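Local structure of cytolethal distending toxin protein C (Haemophilus ducreyi, 1SR4) at residues I49-K54 with G63-F68. The protein is a lectin-like subunit of a tripartite bacterial genotoxin and probably binds carbohydrate, assembling with the DNase I-like subunit B. Numbering follows the deposited sequence.
Sequences IDYKGK and GTLVQF
Ile49 and Gln67 form a hydrogen-bonded antiparallel pair, and their side chains cross obliquely on one face of the sheet. Ile49 N gives a nearly straight bond to Gln67 O (3.2 Å), in the carbonyl plane. Gln67 N answers to Ile49 O at 3.0 Å. Ile49 holds CG1 in the crowded position between its backbone N and carbonyl carbon (chi1 63°). This and the next torsion together carry CD1 across to Gln67, 3.4 Å from Gln67 CB. CD1 also lies 2.9 Å from Gln67 OE1, a tight approach of a methyl to an oxygen. Gln67 runs extended beyond CG, and its NE2 is hydrogen-bonded to Thr93 OG1 and Cys87 O, which fixes the amide. The segments belong to strands 46-50 and 64-69, adjacent antiparallel strands of a domain of the ricin-like beta-trefoil family, joined by a connection without helix or strand. Asp50 and Val66 follow as a non-hydrogen-bonded pair with diverging side chains. Asp50 CG stands anti to its carbonyl carbon, and OD1 passes 3.8 Å from Val66 CG1. The carboxylate is taken up by the chain of cytolethal distending toxin protein B, through Ser21 OG and Asn19 N of that chain, so this strand end lies at the subunit interface. Past the strand, Tyr51 N still bonds to Leu65 O at 2.9 Å, but from above the carbonyl plane, 49° out of it. A water donates to the same Leu65 O and to Tyr51 O, bridging the two segments where they part. Tyr51 CB packs on Leu65 CB at 3.9 Å. With CG anti to the backbone N (chi1 -174°), the Tyr51 ring turns its edge to Leu65 CD1. Gly53 N sits over one ring face, toward the rim, and Tyr51 OH is hydrogen-bonded to Glu55 OE2.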
loop_
_atom_site.group_PDB
_atom_site.type_symbol
_atom_site.label_atom_id
_atom_site.label_comp_id
_atom_site.label_asym_id
_atom_site.label_seq_id
_atom_site.Cartn_x
_atom_site.Cartn_y
_atom_site.Cartn_z
ATOM N N ILE C 49 0.431 7.733 -15.139
ATOM C CA ILE C 49 0.175 9.155 -14.939
ATOM C C ILE C 49 -1.326 9.433 -14.911
ATOM O O ILE C 49 -2.091 8.822 -15.652
ATOM C CB ILE C 49 0.863 10.009 -16.041
ATOM C CG1 ILE C 49 0.285 9.680 -17.410
ATOM C CG2 ILE C 49 2.370 9.735 -16.066
ATOM C CD1 ILE C 49 -0.906 10.540 -17.767
ATOM N N ASP C 50 -1.756 10.344 -14.047
ATOM C CA ASP C 50 -3.180 10.649 -13.948
ATOM C C ASP C 50 -3.615 11.650 -15.000
ATOM O O ASP C 50 -2.931 12.639 -15.230
ATOM C CB ASP C 50 -3.521 11.210 -12.564
ATOM C CG ASP C 50 -3.306 10.196 -11.458
ATOM O OD1 ASP C 50 -2.986 9.033 -11.776
ATOM O OD2 ASP C 50 -3.459 10.556 -10.276
ATOM N N TYR C 51 -4.760 11.398 -15.625
ATOM C CA TYR C 51 -5.282 12.312 -16.628
ATOM C C TYR C 51 -6.098 13.403 -15.928
ATOM O O TYR C 51 -7.003 13.109 -15.146
ATOM C CB TYR C 51 -6.159 11.573 -17.628
ATOM C CG TYR C 51 -6.585 12.469 -18.751
ATOM C CD1 TYR C 51 -5.636 13.063 -19.583
ATOM C CD2 TYR C 51 -7.920 12.764 -18.958
ATOM C CE1 TYR C 51 -6.015 13.937 -20.597
ATOM C CE2 TYR C 51 -8.309 13.642 -19.967
ATOM C CZ TYR C 51 -7.353 14.223 -20.782
ATOM O OH TYR C 51 -7.742 15.083 -21.791
ATOM N N LYS C 52 -5.783 14.661 -16.222
ATOM C CA LYS C 52 -6.445 15.782 -15.571
ATOM C C LYS C 52 -7.574 16.461 -16.344
ATOM O O LYS C 52 -8.253 17.331 -15.797
ATOM C CB LYS C 52 -5.401 16.836 -15.191
ATOM C CG LYS C 52 -4.148 16.268 -14.523
ATOM C CD LYS C 52 -4.481 15.430 -13.291
ATOM C CE LYS C 52 -5.073 16.267 -12.163
ATOM N NZ LYS C 52 -4.090 17.217 -11.582
ATOM N N GLY C 53 -7.781 16.066 -17.596
ATOM C CA GLY C 53 -8.840 16.671 -18.392
ATOM C C GLY C 53 -10.218 16.281 -17.897
ATOM O O GLY C 53 -10.385 15.233 -17.276
ATOM N N LYS C 54 -11.219 17.103 -18.200
ATOM C CA LYS C 54 -12.575 16.833 -17.730
ATOM C C LYS C 54 -13.584 16.421 -18.800
ATOM O O LYS C 54 -14.784 16.398 -18.540
ATOM C CB LYS C 54 -13.107 18.063 -16.983
ATOM C CG LYS C 54 -12.267 18.463 -15.771
ATOM C CD LYS C 54 -12.244 17.349 -14.729
ATOM C CE LYS C 54 -11.142 17.562 -13.708
ATOM N NZ LYS C 54 -11.163 18.945 -13.160
ATOM N N GLY C 63 -14.259 5.887 -11.347
ATOM C CA GLY C 63 -12.899 5.370 -11.388
ATOM C C GLY C 63 -11.884 6.503 -11.491
ATOM O O GLY C 63 -12.247 7.677 -11.349
ATOM N N THR C 64 -10.623 6.153 -11.737
ATOM C CA THR C 64 -9.550 7.145 -11.854
ATOM C C THR C 64 -8.994 7.156 -13.274
ATOM O O THR C 64 -8.514 6.138 -13.766
ATOM C CB THR C 64 -8.389 6.816 -10.892
ATOM O OG1 THR C 64 -8.879 6.809 -9.545
ATOM C CG2 THR C 64 -7.252 7.839 -11.045
ATOM N N LEU C 65 -9.036 8.309 -13.925
ATOM C CA LEU C 65 -8.550 8.405 -15.298
ATOM C C LEU C 65 -7.030 8.459 -15.337
ATOM O O LEU C 65 -6.410 9.227 -14.603
ATOM C CB LEU C 65 -9.164 9.638 -15.988
ATOM C CG LEU C 65 -10.702 9.636 -16.005
ATOM C CD1 LEU C 65 -11.196 10.806 -16.847
ATOM C CD2 LEU C 65 -11.240 8.322 -16.579
ATOM N N VAL C 66 -6.434 7.621 -16.181
ATOM C CA VAL C 66 -4.983 7.562 -16.307
ATOM C C VAL C 66 -4.536 7.276 -17.734
ATOM O O VAL C 66 -5.342 7.072 -18.642
ATOM C CB VAL C 66 -4.359 6.425 -15.427
ATOM C CG1 VAL C 66 -4.799 6.562 -13.963
ATOM C CG2 VAL C 66 -4.757 5.050 -15.988
ATOM N N GLN C 67 -3.224 7.283 -17.913
ATOM C CA GLN C 67 -2.618 6.928 -19.181
ATOM C C GLN C 67 -1.439 6.057 -18.768
ATOM O O GLN C 67 -0.904 6.216 -17.675
ATOM C CB GLN C 67 -2.109 8.159 -19.934
ATOM C CG GLN C 67 -3.200 9.086 -20.457
ATOM C CD GLN C 67 -2.609 10.312 -21.131
ATOM O OE1 GLN C 67 -1.850 11.052 -20.513
ATOM N NE2 GLN C 67 -2.945 10.524 -22.405
ATOM N N PHE C 68 -1.055 5.125 -19.629
ATOM C CA PHE C 68 0.090 4.271 -19.366
ATOM C C PHE C 68 1.123 4.782 -20.370
ATOM O O PHE C 68 0.981 4.583 -21.576
ATOM C CB PHE C 68 -0.275 2.810 -19.622
ATOM C CG PHE C 68 -1.423 2.323 -18.770
ATOM C CD1 PHE C 68 -1.267 2.156 -17.399
ATOM C CD2 PHE C 68 -2.680 2.104 -19.331
ATOM C CE1 PHE C 68 -2.353 1.780 -16.594
ATOM C CE2 PHE C 68 -3.765 1.730 -18.532
ATOM C CZ PHE C 68 -3.599 1.570 -17.167
HETATM O O HOH W 1 -7.172 11.223 -12.985
#